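Local coordinates for protein Cj0977 (Campylobacter jejuni, PDB 3BNV) that is of unknown function but acts as a sigma28-regulated, nonflagellar virulence protein built on a hot-dog fold, at residues A[47-52]-A[106-111]; A[95-100]-A[131-136]; A[123-128]-A[137-142]. All blocks are in the same frame, centred on the assembly; numbering follows the deposited sequence.

Contact 1: residues A[47-52]-A[106-111]; sequences AKSILI and LELEAH
Ala47 O is gripped twice by the opposite strand: Ala110 N donates to it over 2.8 Å, approaching nearly along the C=O axis, and the CA-H of Glu109 adds a weaker contact. Five antiparallel pairs run from Ala47–Ala110 to Leu51–Leu106, with six backbone hydrogen bonds between 47-52 and 106-111, two each at Ala47–Ala110, Ser49–Leu108 and Leu51–Leu106. The strand axes approach to 4.7 Å at 159°. The two faces differ in character. On one, Lys48 and Glu109 form a non-hydrogen-bonded pair and run alongside each other in the same direction. Lys48 CG, anti to its backbone N (chi1 -151°), rests 3.9 Å from Glu109 CG. Both chains are extended beyond CG, but Lys48 NZ stops 4.1 Å from Glu109 OE1, too far for a salt bridge; any attraction is probably modest. The other face is mostly apolar. Leu51 and Leu106 touch there through CB atoms 4.1 Å apart and also through their CD2 methyls. Ser49 OG, set between its backbone N and carbonyl carbon (chi1 80°), lies beside the Leu108 side chain, 3.4 Å from CD1, bringing a hydroxyl into aliphatic surroundings. This second face looks onto helix 67-82, the central helix wrapped by the sheet in a hot-dog fold: Ala47 and Ser49 meet Val77, and Leu108 meets Ala73. Strand 38-43 flanks 47-52, while strand 120-129 continues the sheet beyond 106-111 through backbone bonds of Glu107 and Glu109.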
loop_
_atom_site.group_PDB
_atom_site.type_symbol
_atom_site.label_atom_id
_atom_site.label_comp_id
_atom_site.label_asym_id
_atom_site.label_seq_id
_atom_site.Cartn_x
_atom_site.Cartn_y
_atom_site.Cartn_z
ATOM N N ALA A 47 -0.275 6.907 17.249
ATOM C CA ALA A 47 0.346 7.791 16.264
ATOM C C ALA A 47 -0.681 8.478 15.367
ATOM O O ALA A 47 -1.756 7.937 15.090
ATOM C CB ALA A 47 1.349 7.034 15.427
ATOM N N LYS A 48 -0.342 9.676 14.915
ATOM C CA LYS A 48 -1.216 10.447 14.025
ATOM C C LYS A 48 -0.427 10.872 12.792
ATOM O O LYS A 48 0.720 11.300 12.909
ATOM C CB LYS A 48 -1.727 11.682 14.754
ATOM C CG LYS A 48 -3.092 12.175 14.299
ATOM C CD LYS A 48 -3.508 13.474 15.031
ATOM C CE LYS A 48 -4.987 13.853 14.752
ATOM N NZ LYS A 48 -5.652 14.675 15.855
ATOM N N SER A 49 -1.004 10.736 11.607
ATOM C CA SER A 49 -0.260 11.135 10.404
ATOM C C SER A 49 -1.115 11.861 9.394
ATOM O O SER A 49 -2.334 11.902 9.514
ATOM C CB SER A 49 0.444 9.936 9.765
ATOM O OG SER A 49 -0.446 9.160 8.995
ATOM N N ILE A 50 -0.480 12.476 8.418
ATOM C CA ILE A 50 -1.256 13.073 7.359
ATOM C C ILE A 50 -0.654 12.748 6.014
ATOM O O ILE A 50 0.554 12.689 5.874
ATOM C CB ILE A 50 -1.526 14.606 7.542
ATOM C CG1 ILE A 50 -0.382 15.416 7.003
ATOM C CG2 ILE A 50 -1.938 14.994 8.969
ATOM C CD1 ILE A 50 -0.673 15.814 5.586
ATOM N N LEU A 51 -1.515 12.488 5.042
ATOM C CA LEU A 51 -1.085 12.216 3.684
ATOM C C LEU A 51 -1.659 13.291 2.795
ATOM O O LEU A 51 -2.879 13.413 2.678
ATOM C CB LEU A 51 -1.595 10.858 3.219
ATOM C CG LEU A 51 -1.238 10.387 1.813
ATOM C CD1 LEU A 51 0.206 9.966 1.782
ATOM C CD2 LEU A 51 -2.104 9.212 1.354
ATOM N N ILE A 52 -0.793 14.109 2.201
ATOM C CA ILE A 52 -1.288 15.018 1.182
ATOM C C ILE A 52 -1.145 14.339 -0.176
ATOM O O ILE A 52 -0.051 13.918 -0.570
ATOM C CB ILE A 52 -0.696 16.458 1.261
ATOM C CG1 ILE A 52 0.616 16.566 0.524
ATOM C CG2 ILE A 52 -0.499 16.857 2.687
ATOM C CD1 ILE A 52 1.702 17.361 1.324
ATOM N N LEU A 106 -5.513 13.352 3.652
ATOM C CA LEU A 106 -6.003 12.311 4.512
ATOM C C LEU A 106 -5.389 12.450 5.899
ATOM O O LEU A 106 -4.179 12.677 6.050
ATOM C CB LEU A 106 -5.615 10.980 3.912
ATOM C CG LEU A 106 -5.974 9.702 4.650
ATOM C CD1 LEU A 106 -7.475 9.470 4.586
ATOM C CD2 LEU A 106 -5.229 8.575 3.975
ATOM N N GLU A 107 -6.233 12.327 6.916
ATOM C CA GLU A 107 -5.783 12.391 8.296
ATOM C C GLU A 107 -5.915 10.991 8.944
ATOM O O GLU A 107 -7.008 10.467 9.082
ATOM C CB GLU A 107 -6.596 13.450 9.032
ATOM C CG GLU A 107 -6.428 14.812 8.432
ATOM C CD GLU A 107 -7.219 15.925 9.158
ATOM O OE1 GLU A 107 -8.118 16.538 8.483
ATOM O OE2 GLU A 107 -6.923 16.168 10.388
ATOM N N LEU A 108 -4.795 10.374 9.312
ATOM C CA LEU A 108 -4.836 9.030 9.883
ATOM C C LEU A 108 -4.547 9.015 11.392
ATOM O O LEU A 108 -3.711 9.762 11.873
ATOM C CB LEU A 108 -3.868 8.105 9.141
ATOM C CG LEU A 108 -3.987 8.098 7.615
ATOM C CD1 LEU A 108 -3.198 9.215 6.924
ATOM C CD2 LEU A 108 -3.557 6.763 7.037
ATOM N N GLU A 109 -5.263 8.175 12.127
ATOM C CA GLU A 109 -4.929 7.907 13.522
ATOM C C GLU A 109 -4.769 6.416 13.714
ATOM O O GLU A 109 -5.543 5.631 13.164
ATOM C CB GLU A 109 -5.999 8.403 14.482
ATOM C CG GLU A 109 -6.176 9.870 14.460
ATOM C CD GLU A 109 -7.222 10.335 15.446
ATOM O OE1 GLU A 109 -7.952 11.303 15.110
ATOM O OE2 GLU A 109 -7.319 9.751 16.554
ATOM N N ALA A 110 -3.778 6.030 14.507
ATOM C CA ALA A 110 -3.506 4.613 14.779
ATOM C C ALA A 110 -3.460 4.343 16.268
ATOM O O ALA A 110 -2.834 5.091 17.015
ATOM C CB ALA A 110 -2.182 4.203 14.131
ATOM N N HIS A 111 -4.119 3.279 16.706
ATOM C CA HIS A 111 -4.125 2.910 18.124
ATOM C C HIS A 111 -3.805 1.439 18.213
ATOM O O HIS A 111 -4.488 0.614 17.588
ATOM C CB HIS A 111 -5.486 3.140 18.732
ATOM C CG HIS A 111 -5.949 4.556 18.678
ATOM N ND1 HIS A 111 -5.792 5.429 19.734
ATOM C CD2 HIS A 111 -6.603 5.244 17.712
ATOM C CE1 HIS A 111 -6.307 6.604 19.412
ATOM N NE2 HIS A 111 -6.822 6.512 18.197
#

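Contact 2: residues A[95-100]-A[131-136]; sequences FFYAPL and EIKMFE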
loop_
_atom_site.group_PDB
_atom_site.type_symbol
_atom_site.label_atom_id
_atom_site.label_comp_id
_atom_site.label_asym_id
_atom_site.label_seq_id
_atom_site.Cartn_x
_atom_site.Cartn_y
_atom_site.Cartn_z
ATOM N N PHE A 95 -10.781 -1.711 5.050
ATOM C CA PHE A 95 -11.949 -1.219 4.313
ATOM C C PHE A 95 -11.615 0.152 3.718
ATOM O O PHE A 95 -11.123 1.040 4.409
ATOM C CB PHE A 95 -13.173 -1.081 5.231
ATOM C CG PHE A 95 -13.596 -2.372 5.863
ATOM C CD1 PHE A 95 -14.463 -3.230 5.206
ATOM C CD2 PHE A 95 -13.089 -2.755 7.121
ATOM C CE1 PHE A 95 -14.821 -4.434 5.785
ATOM C CE2 PHE A 95 -13.449 -3.959 7.698
ATOM C CZ PHE A 95 -14.313 -4.794 7.030
ATOM N N PHE A 96 -11.900 0.305 2.436
ATOM C CA PHE A 96 -11.777 1.572 1.739
ATOM C C PHE A 96 -13.160 2.067 1.399
ATOM O O PHE A 96 -13.711 1.672 0.391
ATOM C CB PHE A 96 -11.055 1.351 0.424
ATOM C CG PHE A 96 -9.683 0.771 0.579
ATOM C CD1 PHE A 96 -9.489 -0.598 0.585
ATOM C CD2 PHE A 96 -8.598 1.585 0.694
ATOM C CE1 PHE A 96 -8.227 -1.116 0.706
ATOM C CE2 PHE A 96 -7.348 1.070 0.818
ATOM C CZ PHE A 96 -7.158 -0.278 0.818
ATOM N N TYR A 97 -13.714 2.949 2.210
ATOM C CA TYR A 97 -15.119 3.359 2.043
ATOM C C TYR A 97 -15.347 4.254 0.839
ATOM O O TYR A 97 -16.412 4.271 0.262
ATOM C CB TYR A 97 -15.637 4.062 3.302
ATOM C CG TYR A 97 -15.517 3.237 4.556
ATOM C CD1 TYR A 97 -16.178 2.023 4.672
ATOM C CD2 TYR A 97 -14.754 3.670 5.623
ATOM C CE1 TYR A 97 -16.080 1.251 5.828
ATOM C CE2 TYR A 97 -14.646 2.908 6.789
ATOM C CZ TYR A 97 -15.318 1.699 6.885
ATOM O OH TYR A 97 -15.231 0.936 8.028
ATOM N N ALA A 98 -14.332 5.015 0.468
ATOM C CA ALA A 98 -14.440 5.926 -0.657
ATOM C C ALA A 98 -13.039 6.254 -1.113
ATOM O O ALA A 98 -12.121 6.349 -0.297
ATOM C CB ALA A 98 -15.150 7.159 -0.239
ATOM N N PRO A 99 -12.850 6.437 -2.423
ATOM C CA PRO A 99 -11.492 6.733 -2.884
ATOM C C PRO A 99 -11.163 8.182 -2.678
ATOM O O PRO A 99 -12.048 9.016 -2.653
ATOM C CB PRO A 99 -11.580 6.447 -4.372
ATOM C CG PRO A 99 -12.994 6.811 -4.706
ATOM C CD PRO A 99 -13.823 6.399 -3.530
ATOM N N LEU A 100 -9.881 8.480 -2.521
ATOM C CA LEU A 100 -9.416 9.862 -2.433
ATOM C C LEU A 100 -9.368 10.540 -3.798
ATOM O O LEU A 100 -9.296 9.875 -4.834
ATOM C CB LEU A 100 -8.043 9.928 -1.783
ATOM C CG LEU A 100 -8.174 10.055 -0.266
ATOM C CD1 LEU A 100 -8.772 8.803 0.327
ATOM C CD2 LEU A 100 -6.839 10.331 0.374
ATOM N N GLU A 131 -14.296 15.782 7.666
ATOM C CA GLU A 131 -15.089 14.996 8.616
ATOM C C GLU A 131 -15.566 13.620 8.149
ATOM O O GLU A 131 -16.319 12.956 8.846
ATOM C CB GLU A 131 -16.296 15.748 9.178
ATOM C CG GLU A 131 -16.942 16.883 8.367
ATOM C CD GLU A 131 -16.888 16.714 6.869
ATOM O OE1 GLU A 131 -15.764 16.658 6.329
ATOM O OE2 GLU A 131 -17.959 16.693 6.226
ATOM N N ILE A 132 -15.146 13.182 6.980
ATOM C CA ILE A 132 -15.646 11.938 6.444
ATOM C C ILE A 132 -14.655 10.794 6.656
ATOM O O ILE A 132 -13.492 10.887 6.271
ATOM C CB ILE A 132 -15.960 12.116 4.935
ATOM C CG1 ILE A 132 -17.126 13.082 4.751
ATOM C CG2 ILE A 132 -16.274 10.790 4.248
ATOM C CD1 ILE A 132 -17.337 13.435 3.291
ATOM N N LYS A 133 -15.113 9.722 7.287
ATOM C CA LYS A 133 -14.278 8.545 7.450
ATOM C C LYS A 133 -14.176 7.803 6.111
ATOM O O LYS A 133 -15.165 7.366 5.554
ATOM C CB LYS A 133 -14.832 7.641 8.555
ATOM C CG LYS A 133 -13.990 6.403 8.796
ATOM C CD LYS A 133 -14.772 5.328 9.544
ATOM C CE LYS A 133 -14.750 5.576 11.049
ATOM N NZ LYS A 133 -14.933 4.350 11.924
HETATM N N MSE A 134 -12.965 7.685 5.595
HETATM C CA MSE A 134 -12.697 7.143 4.261
HETATM C C MSE A 134 -12.121 5.728 4.330
HETATM O O MSE A 134 -12.245 4.936 3.388
HETATM C CB MSE A 134 -11.588 7.962 3.575
HETATM C CG MSE A 134 -11.827 9.434 3.456
HETATM SE SE MSE A 134 -13.359 10.019 2.340
HETATM C CE MSE A 134 -12.537 9.842 0.535
ATOM N N PHE A 135 -11.414 5.450 5.415
ATOM C CA PHE A 135 -10.655 4.239 5.501
ATOM C C PHE A 135 -10.614 3.729 6.938
ATOM O O PHE A 135 -10.530 4.508 7.905
ATOM C CB PHE A 135 -9.233 4.473 4.942
ATOM C CG PHE A 135 -8.269 3.371 5.238
ATOM C CD1 PHE A 135 -8.127 2.300 4.367
ATOM C CD2 PHE A 135 -7.496 3.399 6.375
ATOM C CE1 PHE A 135 -7.210 1.240 4.621
ATOM C CE2 PHE A 135 -6.572 2.346 6.646
ATOM C CZ PHE A 135 -6.438 1.262 5.760
ATOM N N GLU A 136 -10.664 2.414 7.064
ATOM C CA GLU A 136 -10.642 1.768 8.374
ATOM C C GLU A 136 -9.889 0.435 8.211
ATOM O O GLU A 136 -10.114 -0.300 7.246
ATOM C CB GLU A 136 -12.084 1.574 8.856
ATOM C CG GLU A 136 -12.251 1.201 10.309
ATOM C CD GLU A 136 -13.544 1.747 10.940
ATOM O OE1 GLU A 136 -14.482 2.181 10.221
ATOM O OE2 GLU A 136 -13.614 1.741 12.185
HETATM O O HOH W 1 -10.473 5.307 1.183
#
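Tyr97 reaches over to Glu136 with its ring plane 83° from the carboxylate plane, and the two side chains are joined by a hydrogen bond from OH to Glu136 OE1 (2.6 Å). The hydroxyl meets OE1 on its anti side, 35° out of the carboxylate plane. Lys133 NZ reaches Glu136 OE1 from the opposite face of the carboxylate, a salt bridge of 2.8 Å, so OE1 is held between two donors. The Lys133 chain also brings CD to 3.7 Å from Tyr97 CE2. Phe96 and Phe135 lie alongside each other, centroids 5.3 Å apart and planes at 55°: Phe135 CE1 sits over a face of the Phe96 ring, whereas Phe96 CD2 lies at the edge of Phe135. Met134 and Phe135 form a classic beta bulge opposite Gly127. Strand 87-96 ends across from it, at Phe96, the partner of Phe135; beyond that Tyr97 N still donates to Met134 O (2.7 Å). Past Phe95, which pairs with Glu136, the antiparallel sheet continues into a strand of the second subunit, as in hot-dog dimers. Met134, a selenomethionine, points its CB away from 95-100 but bends at chi2 and chi3, and its CE touches Ala98 CB (3.8 Å) and Leu100 CD1 (3.9 Å).

Contact 3: residues A[123-128]-A[137-142]; sequences VKVVGH and GTIQVV
Val123–Ile139 and Val125–Gly137 are the hydrogen-bonded pairs of an antiparallel hairpin whose strand axes come within 4.7 Å at 142°, with Lys124–Thr138 as the non-hydrogen-bonded pair between them. Val125 N points almost straight at Gly137 O (2.7 Å, 178° at the hydrogen), and Gly137 N answers to Val125 O. Val123 N and O likewise pair with Ile139 O and N. Toward helix 67-82 the side chains are branched and apolar. Val123 CG2, anti to its carbonyl carbon, meets Val141 CG2 at 3.9 Å. Val125 CG2 is a looser neighbour of Ile139 CD1 (4.3 Å), and Gly137 brings only backbone to its pairing with Val125. On this same face Val125 packs on Ala74 and Val77 of helix 67-82. On the other face Lys124 bends at chi2 (-56°), which sets CD 3.6 Å from Gly137 O. Its side chain crosses that of Thr138 at about a right angle, with NZ 3.7 Å from Thr138 OG1, beyond hydrogen-bonding distance. Cohesion here therefore rests on main-chain bonds and valine and isoleucine packing, while the ammonium group adds at most weak electrostatic attraction toward Thr138 OG1 and Gly137 O; Glu136, beside the Lys124 side chain, may partly offset its charge.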
loop_
_atom_site.group_PDB
_atom_site.type_symbol
_atom_site.label_atom_id
_atom_site.label_comp_id
_atom_site.label_asym_id
_atom_site.label_seq_id
_atom_site.Cartn_x
_atom_site.Cartn_y
_atom_site.Cartn_z
ATOM N N VAL A 123 -2.987 -3.237 15.336
ATOM C CA VAL A 123 -3.136 -1.790 15.319
ATOM C C VAL A 123 -4.371 -1.376 14.532
ATOM O O VAL A 123 -4.574 -1.803 13.398
ATOM C CB VAL A 123 -1.894 -1.142 14.698
ATOM C CG1 VAL A 123 -2.059 0.392 14.619
ATOM C CG2 VAL A 123 -0.650 -1.533 15.486
ATOM N N LYS A 124 -5.203 -0.549 15.148
ATOM C CA LYS A 124 -6.434 -0.092 14.518
ATOM C C LYS A 124 -6.119 1.262 13.862
ATOM O O LYS A 124 -5.631 2.183 14.526
ATOM C CB LYS A 124 -7.524 0.003 15.592
ATOM C CG LYS A 124 -8.861 -0.555 15.199
ATOM C CD LYS A 124 -9.365 0.132 13.894
ATOM C CE LYS A 124 -10.784 -0.338 13.463
ATOM N NZ LYS A 124 -10.753 -1.525 12.535
ATOM N N VAL A 125 -6.321 1.361 12.554
ATOM C CA VAL A 125 -6.066 2.605 11.834
ATOM C C VAL A 125 -7.361 3.138 11.208
ATOM O O VAL A 125 -8.182 2.367 10.701
ATOM C CB VAL A 125 -5.056 2.412 10.697
ATOM C CG1 VAL A 125 -4.588 3.760 10.166
ATOM C CG2 VAL A 125 -3.863 1.566 11.156
ATOM N N VAL A 126 -7.526 4.453 11.228
ATOM C CA VAL A 126 -8.733 5.074 10.729
ATOM C C VAL A 126 -8.287 6.288 9.926
ATOM O O VAL A 126 -7.355 6.972 10.335
ATOM C CB VAL A 126 -9.622 5.524 11.897
ATOM C CG1 VAL A 126 -9.386 6.962 12.195
ATOM C CG2 VAL A 126 -11.042 5.343 11.572
ATOM N N GLY A 127 -8.908 6.542 8.769
ATOM C CA GLY A 127 -8.533 7.698 7.940
ATOM C C GLY A 127 -9.712 8.622 7.624
ATOM O O GLY A 127 -10.817 8.161 7.320
ATOM N N HIS A 128 -9.486 9.926 7.685
ATOM C CA HIS A 128 -10.520 10.894 7.407
ATOM C C HIS A 128 -10.079 11.871 6.326
ATOM O O HIS A 128 -8.905 12.231 6.260
ATOM C CB HIS A 128 -10.819 11.726 8.656
ATOM C CG HIS A 128 -11.715 11.045 9.632
ATOM N ND1 HIS A 128 -11.235 10.290 10.680
ATOM C CD2 HIS A 128 -13.063 11.000 9.723
ATOM C CE1 HIS A 128 -12.251 9.819 11.382
ATOM N NE2 HIS A 128 -13.370 10.232 10.821
ATOM N N GLY A 137 -8.974 0.142 9.122
ATOM C CA GLY A 137 -8.219 -1.085 8.994
ATOM C C GLY A 137 -7.490 -1.578 10.229
ATOM O O GLY A 137 -7.188 -0.814 11.147
ATOM N N THR A 138 -7.212 -2.873 10.243
ATOM C CA THR A 138 -6.385 -3.454 11.279
ATOM C C THR A 138 -5.097 -3.950 10.665
ATOM O O THR A 138 -5.114 -4.704 9.684
ATOM C CB THR A 138 -7.036 -4.667 11.921
ATOM O OG1 THR A 138 -8.294 -4.305 12.507
ATOM C CG2 THR A 138 -6.137 -5.168 13.004
ATOM N N ILE A 139 -3.979 -3.578 11.269
ATOM C CA ILE A 139 -2.683 -3.985 10.749
ATOM C C ILE A 139 -1.861 -4.699 11.809
ATOM O O ILE A 139 -1.744 -4.232 12.932
ATOM C CB ILE A 139 -1.941 -2.764 10.218
ATOM C CG1 ILE A 139 -2.681 -2.231 8.990
ATOM C CG2 ILE A 139 -0.543 -3.111 9.863
ATOM C CD1 ILE A 139 -1.960 -1.117 8.323
ATOM N N GLN A 140 -1.295 -5.837 11.458
ATOM C CA GLN A 140 -0.536 -6.612 12.416
ATOM C C GLN A 140 0.952 -6.323 12.261
ATOM O O GLN A 140 1.528 -6.601 11.234
ATOM C CB GLN A 140 -0.835 -8.098 12.227
ATOM C CG GLN A 140 -2.247 -8.535 12.614
ATOM C CD GLN A 140 -2.424 -10.056 12.490
ATOM O OE1 GLN A 140 -2.092 -10.649 11.448
ATOM N NE2 GLN A 140 -2.931 -10.700 13.561
ATOM N N VAL A 141 1.552 -5.741 13.297
ATOM C CA VAL A 141 2.966 -5.382 13.311
ATOM C C VAL A 141 3.736 -6.364 14.186
ATOM O O VAL A 141 3.306 -6.683 15.258
ATOM C CB VAL A 141 3.201 -3.984 13.919
ATOM C CG1 VAL A 141 4.665 -3.596 13.780
ATOM C CG2 VAL A 141 2.290 -2.912 13.290
ATOM N N VAL A 142 4.879 -6.847 13.719
ATOM C CA VAL A 142 5.744 -7.679 14.542
ATOM C C VAL A 142 7.122 -7.041 14.613
ATOM O O VAL A 142 7.602 -6.466 13.618
ATOM C CB VAL A 142 5.917 -9.107 13.977
ATOM C CG1 VAL A 142 6.977 -9.812 14.736
ATOM C CG2 VAL A 142 4.615 -9.899 14.060
#

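All three contacts belong to one antiparallel sheet, ordered 38-43, 46-52, 105-112, 120-129, 132-143, 87-96, with helix 67-82 packed against it. Contact 1 joins the second and third strands, contact 3 the fourth and fifth, and contact 2 the fifth and sixth. The centres of contacts 1 and 3 are about 10 Å apart. Those of contacts 1 and 2 are about 12 Å apart, and those of contacts 2 and 3 about 13 Å. Glu107 N with His128 O, and Lys124 N with His111 O, probably bond contact 1 to contact 3. Both segments of contact 1 precede those of contact 3, while those of contact 2 alternate with each. The sheet thus runs from the chain's N-terminal half to the edge where the second subunit extends it.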